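PDB 7BUG: terminal oxygenase component of carbazole from Janthinobacterium sp., which catalyses, as part of a multicomponent dioxygenase, the angular dioxygenation of carbazole at its C-9a and C-1 positions, using a Rieske [2Fe-2S] cluster and a non-haem iron. Local coordinates for residues His183-Asn196 and Trp321-Asp333. Numbering follows the deposited sequence. Where two conformers were deposited one is given.
Sequences HIYIHKDSILVKDN and WKPMALEGFNNDD. With FE2 (Fe (II) ion), chain E.
The facial triad of two histidines and one carboxylate in the Rieske oxygenase catalytic domain joins these segments: His183 NE2, 2.0 Å from FE, and His187 NE2 from 183-196, and Asp333 from 321-333, bind the iron(II) ion. Asp333 chelates unevenly, OD1 at 2.0 Å and OD2 at 2.5 Å from FE, and water 4 is a further ligand. His183 ND1 is hydrogen-bonded to Asp180 O. Asn330 ND2 donates almost straight to Asp333 OD2, a second-shell bond that helps fix the carboxylate's rotation. Tyr92 of the second subunit, from the Rieske cluster pocket, packs on His183, consistent with electron transfer between subunits as in this family.

The His187 ring is clamped between Ile186 CG1 over one face and Phe329 over the other; the two rings stack face to face, centroids 3.8 Å apart and planes at 13°. With CG trans to the backbone N (chi1 -175°), Phe329 carries its ring over His187. In-plane water 1 accepts from His187 ND1, helping hold an orientation already constrained by the NE2-iron bond, and donates to Phe329 O and Asp332 OD2; Asp332 OD1 accepts from Trp335 NE1. Were Phe329 replaced by an alanine, one face of His187 would probably lose its stacking partner, and Leu192 CD2 and Val193 CG2 their aromatic neighbour. Ser190 OG caps helix 191-195 by accepting from Leu192 N, and itself donates to Gly328 O at 2.9 Å, approaching 42° out of the carbonyl plane.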
# COMPACT_ATOMS: atom_id res chain seq x y z
N HIS A 183 5.98 -17.25 -27.40
CA HIS A 183 6.48 -16.02 -26.78
C HIS A 183 7.75 -15.58 -27.47
O HIS A 183 8.17 -14.45 -27.26
CB HIS A 183 6.69 -16.17 -25.24
CG HIS A 183 8.07 -16.52 -24.85
ND1 HIS A 183 8.53 -17.81 -24.88
CD2 HIS A 183 9.12 -15.76 -24.50
CE1 HIS A 183 9.79 -17.83 -24.52
NE2 HIS A 183 10.20 -16.58 -24.27
N ILE A 184 8.44 -16.46 -28.23
CA ILE A 184 9.74 -16.14 -28.85
C ILE A 184 9.63 -14.96 -29.84
O ILE A 184 10.66 -14.36 -30.10
CB ILE A 184 10.32 -17.36 -29.56
CG1 ILE A 184 9.38 -17.89 -30.64
CG2 ILE A 184 10.68 -18.41 -28.51
CD1 ILE A 184 10.02 -18.92 -31.55
N TYR A 185 8.42 -14.59 -30.19
CA TYR A 185 8.13 -13.31 -30.89
C TYR A 185 8.81 -12.14 -30.19
O TYR A 185 9.37 -11.24 -30.85
CB TYR A 185 6.62 -13.14 -31.03
CG TYR A 185 6.22 -11.93 -31.83
CD1 TYR A 185 6.33 -11.94 -33.22
CD2 TYR A 185 5.82 -10.76 -31.21
CE1 TYR A 185 6.03 -10.81 -33.96
CE2 TYR A 185 5.54 -9.62 -31.93
CZ TYR A 185 5.64 -9.65 -33.31
OH TYR A 185 5.36 -8.53 -34.06
N ILE A 186 8.82 -12.11 -28.84
CA ILE A 186 9.43 -10.97 -28.11
C ILE A 186 10.95 -10.90 -28.30
O ILE A 186 11.51 -9.88 -27.94
CB ILE A 186 9.05 -11.00 -26.61
CG1 ILE A 186 9.88 -12.00 -25.79
CG2 ILE A 186 7.57 -11.25 -26.47
CD1 ILE A 186 9.62 -11.94 -24.30
N HIS A 187 11.59 -11.99 -28.73
CA HIS A 187 13.06 -12.10 -28.81
C HIS A 187 13.57 -11.77 -30.24
O HIS A 187 14.77 -11.82 -30.44
CB HIS A 187 13.49 -13.50 -28.39
CG HIS A 187 13.16 -13.81 -26.96
ND1 HIS A 187 13.69 -13.10 -25.93
CD2 HIS A 187 12.47 -14.82 -26.40
CE1 HIS A 187 13.30 -13.62 -24.78
NE2 HIS A 187 12.55 -14.65 -25.05
N LYS A 188 12.67 -11.37 -31.13
CA LYS A 188 12.97 -11.21 -32.58
C LYS A 188 14.04 -10.13 -32.79
O LYS A 188 14.80 -10.26 -33.75
CB LYS A 188 11.68 -10.97 -33.37
CG LYS A 188 10.98 -9.64 -33.11
CD LYS A 188 9.58 -9.62 -33.66
CE LYS A 188 8.87 -8.31 -33.42
NZ LYS A 188 8.55 -8.11 -31.97
N ASP A 189 14.19 -9.17 -31.91
CA ASP A 189 15.19 -8.08 -32.06
C ASP A 189 16.36 -8.26 -31.11
O ASP A 189 17.17 -7.31 -30.96
CB ASP A 189 14.57 -6.69 -31.84
CG ASP A 189 13.45 -6.35 -32.81
OD1 ASP A 189 13.60 -6.75 -33.97
OD2 ASP A 189 12.45 -5.71 -32.38
N SER A 190 16.53 -9.43 -30.47
CA SER A 190 17.63 -9.62 -29.49
C SER A 190 19.00 -9.53 -30.17
O SER A 190 19.13 -10.10 -31.22
CB SER A 190 17.53 -10.94 -28.76
OG SER A 190 18.64 -11.06 -27.88
N ILE A 191 19.96 -8.90 -29.50
CA ILE A 191 21.39 -8.84 -29.90
C ILE A 191 21.90 -10.27 -30.07
O ILE A 191 22.69 -10.50 -31.01
CB ILE A 191 22.21 -8.05 -28.85
CG1 ILE A 191 23.67 -7.89 -29.28
CG2 ILE A 191 22.11 -8.69 -27.47
CD1 ILE A 191 23.89 -6.86 -30.37
N LEU A 192 21.44 -11.22 -29.22
CA LEU A 192 21.96 -12.62 -29.27
C LEU A 192 21.61 -13.22 -30.64
O LEU A 192 22.46 -13.86 -31.26
CB LEU A 192 21.38 -13.47 -28.12
CG LEU A 192 21.62 -14.98 -28.23
CD1 LEU A 192 23.08 -15.31 -28.02
CD2 LEU A 192 20.79 -15.77 -27.21
N VAL A 193 20.37 -13.03 -31.08
CA VAL A 193 19.84 -13.62 -32.33
C VAL A 193 20.69 -13.06 -33.50
O VAL A 193 21.07 -13.85 -34.39
CB VAL A 193 18.33 -13.31 -32.46
CG1 VAL A 193 17.78 -13.66 -33.82
CG2 VAL A 193 17.50 -14.01 -31.37
N LYS A 194 21.07 -11.79 -33.45
CA LYS A 194 21.87 -11.15 -34.54
C LYS A 194 23.34 -11.59 -34.43
O LYS A 194 23.85 -12.16 -35.39
CB LYS A 194 21.79 -9.62 -34.50
CG LYS A 194 20.42 -9.03 -34.17
CD LYS A 194 20.37 -7.51 -34.28
CE LYS A 194 19.02 -6.93 -33.88
NZ LYS A 194 17.97 -7.26 -34.87
N ASP A 195 23.99 -11.31 -33.31
CA ASP A 195 25.45 -11.51 -33.14
C ASP A 195 25.82 -12.99 -33.00
O ASP A 195 27.03 -13.27 -33.17
CB ASP A 195 26.00 -10.76 -31.94
CG ASP A 195 26.00 -9.25 -32.11
OD1 ASP A 195 25.52 -8.79 -33.15
OD2 ASP A 195 26.45 -8.57 -31.16
N ASN A 196 24.89 -13.88 -32.62
CA ASN A 196 25.20 -15.34 -32.56
C ASN A 196 24.48 -16.07 -33.69
O ASN A 196 24.55 -17.29 -33.72
CB ASN A 196 24.90 -16.02 -31.21
CG ASN A 196 25.71 -17.29 -31.04
OD1 ASN A 196 26.89 -17.30 -31.41
ND2 ASN A 196 25.09 -18.33 -30.47
N TRP A 321 28.50 -15.01 -23.05
CA TRP A 321 27.17 -15.65 -22.92
C TRP A 321 26.32 -14.96 -21.83
O TRP A 321 25.07 -14.91 -22.01
CB TRP A 321 27.29 -17.15 -22.70
CG TRP A 321 28.06 -17.83 -23.79
CD1 TRP A 321 29.19 -18.58 -23.64
CD2 TRP A 321 27.80 -17.77 -25.19
NE1 TRP A 321 29.63 -19.01 -24.86
CE2 TRP A 321 28.79 -18.55 -25.83
CE3 TRP A 321 26.83 -17.15 -25.97
CZ2 TRP A 321 28.84 -18.72 -27.21
CZ3 TRP A 321 26.86 -17.34 -27.32
CH2 TRP A 321 27.85 -18.11 -27.93
N LYS A 322 26.92 -14.53 -20.74
CA LYS A 322 26.17 -13.82 -19.68
C LYS A 322 25.63 -12.50 -20.23
O LYS A 322 24.43 -12.24 -20.16
CB LYS A 322 26.99 -13.67 -18.40
CG LYS A 322 26.28 -12.85 -17.33
CD LYS A 322 27.00 -12.91 -16.02
CE LYS A 322 26.46 -11.90 -15.03
NZ LYS A 322 27.41 -11.69 -13.91
N PRO A 323 26.45 -11.58 -20.78
CA PRO A 323 25.90 -10.30 -21.23
C PRO A 323 25.01 -10.45 -22.47
O PRO A 323 24.03 -9.71 -22.57
CB PRO A 323 27.15 -9.42 -21.48
CG PRO A 323 28.26 -10.40 -21.71
CD PRO A 323 27.92 -11.62 -20.86
N MET A 324 25.33 -11.34 -23.40
CA MET A 324 24.62 -11.40 -24.70
C MET A 324 23.29 -12.16 -24.54
O MET A 324 22.31 -11.81 -25.20
CB MET A 324 25.45 -12.10 -25.76
CG MET A 324 24.97 -11.82 -27.14
SD MET A 324 26.08 -12.60 -28.35
CE MET A 324 24.99 -12.80 -29.74
N ALA A 325 23.30 -13.22 -23.73
CA ALA A 325 22.19 -14.20 -23.68
C ALA A 325 21.44 -14.03 -22.34
O ALA A 325 20.23 -13.68 -22.40
CB ALA A 325 22.77 -15.60 -23.83
N LEU A 326 22.09 -14.32 -21.21
CA LEU A 326 21.42 -14.26 -19.88
C LEU A 326 20.85 -12.87 -19.67
O LEU A 326 19.75 -12.75 -19.14
CB LEU A 326 22.33 -14.67 -18.74
CG LEU A 326 22.79 -16.14 -18.78
CD1 LEU A 326 23.40 -16.52 -17.43
CD2 LEU A 326 21.66 -17.06 -19.17
N GLU A 327 21.55 -11.83 -20.13
CA GLU A 327 21.02 -10.45 -20.00
C GLU A 327 20.37 -10.04 -21.31
O GLU A 327 19.16 -9.80 -21.32
CB GLU A 327 22.15 -9.54 -19.54
CG GLU A 327 22.54 -9.79 -18.12
CD GLU A 327 23.87 -9.23 -17.64
OE1 GLU A 327 24.55 -8.56 -18.44
OE2 GLU A 327 24.23 -9.47 -16.49
N GLY A 328 21.11 -10.02 -22.42
CA GLY A 328 20.67 -9.42 -23.70
C GLY A 328 19.57 -10.18 -24.43
O GLY A 328 18.94 -9.63 -25.36
N PHE A 329 19.31 -11.44 -24.08
CA PHE A 329 18.15 -12.16 -24.63
C PHE A 329 17.04 -12.22 -23.57
O PHE A 329 15.86 -11.86 -23.85
CB PHE A 329 18.59 -13.55 -25.09
CG PHE A 329 17.56 -14.36 -25.79
CD1 PHE A 329 17.37 -14.27 -27.15
CD2 PHE A 329 16.78 -15.26 -25.08
CE1 PHE A 329 16.47 -15.09 -27.80
CE2 PHE A 329 15.83 -16.03 -25.72
CZ PHE A 329 15.66 -15.95 -27.08
N ASN A 330 17.39 -12.64 -22.35
CA ASN A 330 16.32 -12.90 -21.33
C ASN A 330 15.79 -11.64 -20.66
O ASN A 330 14.74 -11.73 -20.02
CB ASN A 330 16.73 -13.92 -20.26
CG ASN A 330 16.86 -15.32 -20.84
OD1 ASN A 330 17.91 -15.92 -20.69
ND2 ASN A 330 15.82 -15.84 -21.49
N ASN A 331 16.46 -10.49 -20.79
CA ASN A 331 15.90 -9.24 -20.22
C ASN A 331 14.50 -9.00 -20.77
O ASN A 331 13.66 -8.50 -20.00
CB ASN A 331 16.81 -8.04 -20.48
CG ASN A 331 17.90 -7.88 -19.46
OD1 ASN A 331 17.99 -8.60 -18.44
ND2 ASN A 331 18.77 -6.92 -19.72
N ASP A 332 14.19 -9.36 -22.02
CA ASP A 332 12.83 -9.15 -22.58
C ASP A 332 11.83 -10.08 -21.87
O ASP A 332 10.70 -9.72 -21.73
CB ASP A 332 12.78 -9.30 -24.09
CG ASP A 332 13.45 -8.14 -24.82
OD1 ASP A 332 13.32 -6.96 -24.36
OD2 ASP A 332 14.15 -8.42 -25.79
N ASP A 333 12.26 -11.25 -21.40
CA ASP A 333 11.36 -12.13 -20.62
C ASP A 333 10.96 -11.44 -19.33
O ASP A 333 9.82 -11.69 -18.86
CB ASP A 333 12.05 -13.45 -20.31
CG ASP A 333 12.19 -14.32 -21.55
OD1 ASP A 333 11.19 -14.48 -22.30
OD2 ASP A 333 13.27 -14.75 -21.79
FE FE2 E . 11.92 -15.94 -23.50
O HOH W 1 15.20 -10.72 -26.28
O HOH W 2 19.01 -7.65 -27.12
O HOH W 3 12.99 -17.39 -23.72
O HOH W 4 11.51 -17.31 -21.82